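Local coordinates for protein ABC transporter (Caldanaerobius, PDB 4G68) that probably serves as the extracellular solute-binding component of an ABC transporter, capturing sugars derived from xylan for uptake by a thermophilic bacterium, at residues C[155-160]-C[298-303]. Sequence-based numbering, arbitrary orientation.
Sequences SVLYIN and EAVRFP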
ATOM      1  N   SER C 155      -6.904  -1.959  -1.432  1.00 17.29           N
ATOM      2  CA  SER C 155      -6.796  -1.910  -2.929  1.00 19.79           C
ATOM      3  C   SER C 155      -7.935  -1.119  -3.550  1.00 19.01           C
ATOM      4  O   SER C 155      -9.115  -1.367  -3.204  1.00 20.96           O
ATOM      5  CB  SER C 155      -6.757  -3.323  -3.534  1.00 19.15           C
ATOM      6  OG  SER C 155      -7.734  -4.207  -2.920  1.00 18.56           O
ATOM      7  N   VAL C 156      -7.628  -0.288  -4.558  1.00 16.79           N
ATOM      8  CA  VAL C 156      -8.678   0.536  -5.156  1.00 19.48           C
ATOM      9  C   VAL C 156      -8.532   0.538  -6.669  1.00 21.65           C
ATOM     10  O   VAL C 156      -7.418   0.713  -7.148  1.00 18.91           O
ATOM     11  CB  VAL C 156      -8.541   2.007  -4.715  1.00 17.37           C
ATOM     12  CG1 VAL C 156      -9.605   2.907  -5.371  1.00 19.75           C
ATOM     13  CG2 VAL C 156      -8.637   2.108  -3.192  1.00 19.09           C
ATOM     14  N   LEU C 157      -9.675   0.398  -7.398  1.00 19.51           N
ATOM     15  CA  LEU C 157      -9.733   0.739  -8.817  1.00 18.59           C
ATOM     16  C   LEU C 157     -10.217   2.189  -8.906  1.00 18.80           C
ATOM     17  O   LEU C 157     -11.343   2.526  -8.496  1.00 19.33           O
ATOM     18  CB  LEU C 157     -10.619  -0.261  -9.621  1.00 18.02           C
ATOM     19  CG  LEU C 157     -10.871  -0.020 -11.137  1.00 17.26           C
ATOM     20  CD1 LEU C 157      -9.593   0.064 -11.969  1.00 19.46           C
ATOM     21  CD2 LEU C 157     -11.816  -1.082 -11.678  1.00 17.90           C
ATOM     22  N   TYR C 158      -9.379   3.044  -9.507  1.00 20.19           N
ATOM     23  CA  TYR C 158      -9.731   4.438  -9.768  1.00 22.57           C
ATOM     24  C   TYR C 158     -10.247   4.550 -11.183  1.00 22.83           C
ATOM     25  O   TYR C 158      -9.605   4.074 -12.106  1.00 22.23           O
ATOM     26  CB  TYR C 158      -8.497   5.336  -9.613  1.00 21.04           C
ATOM     27  CG  TYR C 158      -7.906   5.289  -8.228  1.00 20.64           C
ATOM     28  CD1 TYR C 158      -8.319   6.176  -7.247  1.00 24.38           C
ATOM     29  CD2 TYR C 158      -6.881   4.401  -7.916  1.00 22.57           C
ATOM     30  CE1 TYR C 158      -7.759   6.159  -5.970  1.00 21.91           C
ATOM     31  CE2 TYR C 158      -6.323   4.365  -6.639  1.00 21.37           C
ATOM     32  CZ  TYR C 158      -6.755   5.240  -5.689  1.00 18.80           C
ATOM     33  OH  TYR C 158      -6.167   5.193  -4.441  1.00 19.27           O
ATOM     34  N   ILE C 159     -11.417   5.189 -11.333  1.00 22.94           N
ATOM     35  CA  ILE C 159     -12.102   5.377 -12.611  1.00 21.99           C
ATOM     36  C   ILE C 159     -12.124   6.881 -12.910  1.00 23.36           C
ATOM     37  O   ILE C 159     -12.659   7.650 -12.108  1.00 22.73           O
ATOM     38  CB  ILE C 159     -13.590   4.867 -12.467  1.00 22.22           C
ATOM     39  CG1 ILE C 159     -13.617   3.416 -12.041  1.00 22.08           C
ATOM     40  CG2 ILE C 159     -14.468   5.121 -13.714  1.00 20.00           C
ATOM     41  CD1 ILE C 159     -12.855   2.564 -13.023  1.00 24.17           C
ATOM     42  N   ASN C 160     -11.542   7.304 -14.032  1.00 25.15           N
ATOM     43  CA  ASN C 160     -11.746   8.675 -14.504  1.00 22.49           C
ATOM     44  C   ASN C 160     -13.142   8.755 -15.131  1.00 25.71           C
ATOM     45  O   ASN C 160     -13.297   8.350 -16.296  1.00 22.95           O
ATOM     46  CB  ASN C 160     -10.681   9.058 -15.551  1.00 22.44           C
ATOM     47  CG  ASN C 160     -10.810  10.510 -16.011  1.00 21.26           C
ATOM     48  OD1 ASN C 160     -11.920  10.997 -16.207  1.00 28.34           O
ATOM     49  ND2 ASN C 160      -9.702  11.210 -16.152  1.00 22.84           N
ATOM     50  N   GLU C 298     -13.567   8.362  -9.330  1.00 25.76           N
ATOM     51  CA  GLU C 298     -14.393   7.451  -8.534  1.00 28.10           C
ATOM     52  C   GLU C 298     -13.538   6.238  -8.132  1.00 27.90           C
ATOM     53  O   GLU C 298     -12.789   5.685  -8.974  1.00 23.44           O
ATOM     54  CB  GLU C 298     -15.560   6.945  -9.369  1.00 27.41           C
ATOM     55  CG  GLU C 298     -16.645   6.287  -8.560  1.00 33.90           C
ATOM     56  CD  GLU C 298     -17.633   5.501  -9.415  1.00 32.86           C
ATOM     57  OE1 GLU C 298     -17.499   5.518 -10.663  1.00 36.31           O
ATOM     58  OE2 GLU C 298     -18.517   4.852  -8.822  1.00 31.36           O
ATOM     59  N   ALA C 299     -13.641   5.855  -6.856  1.00 24.61           N
ATOM     60  CA  ALA C 299     -13.038   4.653  -6.309  1.00 21.22           C
ATOM     61  C   ALA C 299     -14.079   3.509  -6.232  1.00 23.78           C
ATOM     62  O   ALA C 299     -15.158   3.652  -5.631  1.00 25.56           O
ATOM     63  CB  ALA C 299     -12.478   4.929  -4.896  1.00 26.00           C
ATOM     64  N   VAL C 300     -13.718   2.373  -6.822  1.00 21.91           N
ATOM     65  CA  VAL C 300     -14.475   1.107  -6.769  1.00 21.30           C
ATOM     66  C   VAL C 300     -13.604  -0.122  -6.358  1.00 22.25           C
ATOM     67  O   VAL C 300     -12.379  -0.095  -6.437  1.00 21.57           O
ATOM     68  CB  VAL C 300     -15.267   0.846  -8.100  1.00 21.52           C
ATOM     69  CG1 VAL C 300     -16.146   2.051  -8.474  1.00 19.57           C
ATOM     70  CG2 VAL C 300     -14.327   0.482  -9.257  1.00 20.91           C
ATOM     71  N   ARG C 301     -14.260  -1.163  -5.876  1.00 23.70           N
ATOM     72  CA  ARG C 301     -13.633  -2.454  -5.650  1.00 23.27           C
ATOM     73  C   ARG C 301     -13.073  -3.002  -6.926  1.00 22.53           C
ATOM     74  O   ARG C 301     -13.541  -2.641  -8.020  1.00 27.57           O
ATOM     75  CB  ARG C 301     -14.674  -3.452  -5.176  1.00 26.26           C
ATOM     76  CG  ARG C 301     -15.030  -3.234  -3.723  1.00 29.95           C
ATOM     77  CD  ARG C 301     -15.971  -4.310  -3.251  1.00 30.30           C
ATOM     78  NE  ARG C 301     -16.371  -3.898  -1.932  1.00 32.56           N
ATOM     79  CZ  ARG C 301     -17.585  -3.484  -1.638  1.00 34.97           C
ATOM     80  NH1 ARG C 301     -18.518  -3.474  -2.594  1.00 36.04           N
ATOM     81  NH2 ARG C 301     -17.859  -3.110  -0.395  1.00 39.86           N
ATOM     82  N   PHE C 302     -12.094  -3.883  -6.817  1.00 21.23           N
ATOM     83  CA  PHE C 302     -11.663  -4.617  -8.032  1.00 23.13           C
ATOM     84  C   PHE C 302     -12.848  -5.490  -8.426  1.00 18.71           C
ATOM     85  O   PHE C 302     -13.621  -5.889  -7.542  1.00 21.20           O
ATOM     86  CB  PHE C 302     -10.384  -5.424  -7.805  1.00 23.73           C
ATOM     87  CG  PHE C 302      -9.725  -5.870  -9.092  1.00 22.81           C
ATOM     88  CD1 PHE C 302      -8.840  -5.012  -9.814  1.00 23.01           C
ATOM     89  CD2 PHE C 302     -10.058  -7.122  -9.643  1.00 24.40           C
ATOM     90  CE1 PHE C 302      -8.259  -5.427 -11.003  1.00 19.32           C
ATOM     91  CE2 PHE C 302      -9.490  -7.533 -10.839  1.00 20.94           C
ATOM     92  CZ  PHE C 302      -8.588  -6.706 -11.506  1.00 23.83           C
ATOM     93  N   PRO C 303     -13.041  -5.714  -9.747  1.00 24.13           N
ATOM     94  CA  PRO C 303     -14.158  -6.490 -10.235  1.00 24.46           C
ATOM     95  C   PRO C 303     -14.147  -7.962  -9.777  1.00 25.91           C
ATOM     96  O   PRO C 303     -13.087  -8.535  -9.407  1.00 27.00           O
ATOM     97  CB  PRO C 303     -13.973  -6.447 -11.762  1.00 25.90           C
ATOM     98  CG  PRO C 303     -13.294  -5.170 -12.061  1.00 26.32           C
ATOM     99  CD  PRO C 303     -12.457  -4.882 -10.843  1.00 22.25           C
TER
HETATM  100  O   HOH W   1     -10.339  -3.785  -3.940  1.00 27.77           O
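Leu157 and Val300 form the last bridge, at the C-terminal end of strand 297-300, of an antiparallel strand pair in one lobe of a bacterial solute-binding protein, where strand 297-300 lies along the end of the long strand 144-160. Their backbones are joined twice, Leu157 N giving to Val300 O at 2.9 Å and Val300 N returning to Leu157 O in a nearly straight bond of 173°. Two residues further along, Ile159 N to Glu298 O, 2.8 Å, and its reciprocal bond make the second hydrogen-bonded pair, and the non-hydrogen-bonded pair Tyr158 and Ala299 sits between them, where Ala299 CA and Tyr158 CA each direct a CA-H...O contact across the strands, to Leu157 O and Glu298 O.

The side chains divide by face. On one, Leu157 and Val300 lie side by side, CB of Leu157 3.8 Å from Val300 CG2. Val300 holds CG2 between its backbone N and carbonyl carbon (chi1 -53°), where this methyl also meets CG1 of Ile159, whose side chain crosses that of Val300 at about a right angle. Leu157 CD2 reaches past the strand end to Pro303 CD, 3.9 Å away. On the other face Val156 CG1, anti to its backbone N (chi1 178°), is pressed against Ala299 CB at 3.5 Å and lies over the centre of one face of the Tyr158 ring. Tyr158 OH is hydrogen-bonded to Gly278 O, while helix 372-382 packs on Val156 and Ala299 through Ile377.

Beyond Val300 the chains part, and a water held by both Ser155 O and Ser155 OG accepts a weak bond from Phe302 N, 3.4 Å. Segment 155-160 is thus an inner strand with 297-300 on one edge and 274-278 on the other, an arrangement found in the helix-flanked sheets of periplasmic-binding-protein folds.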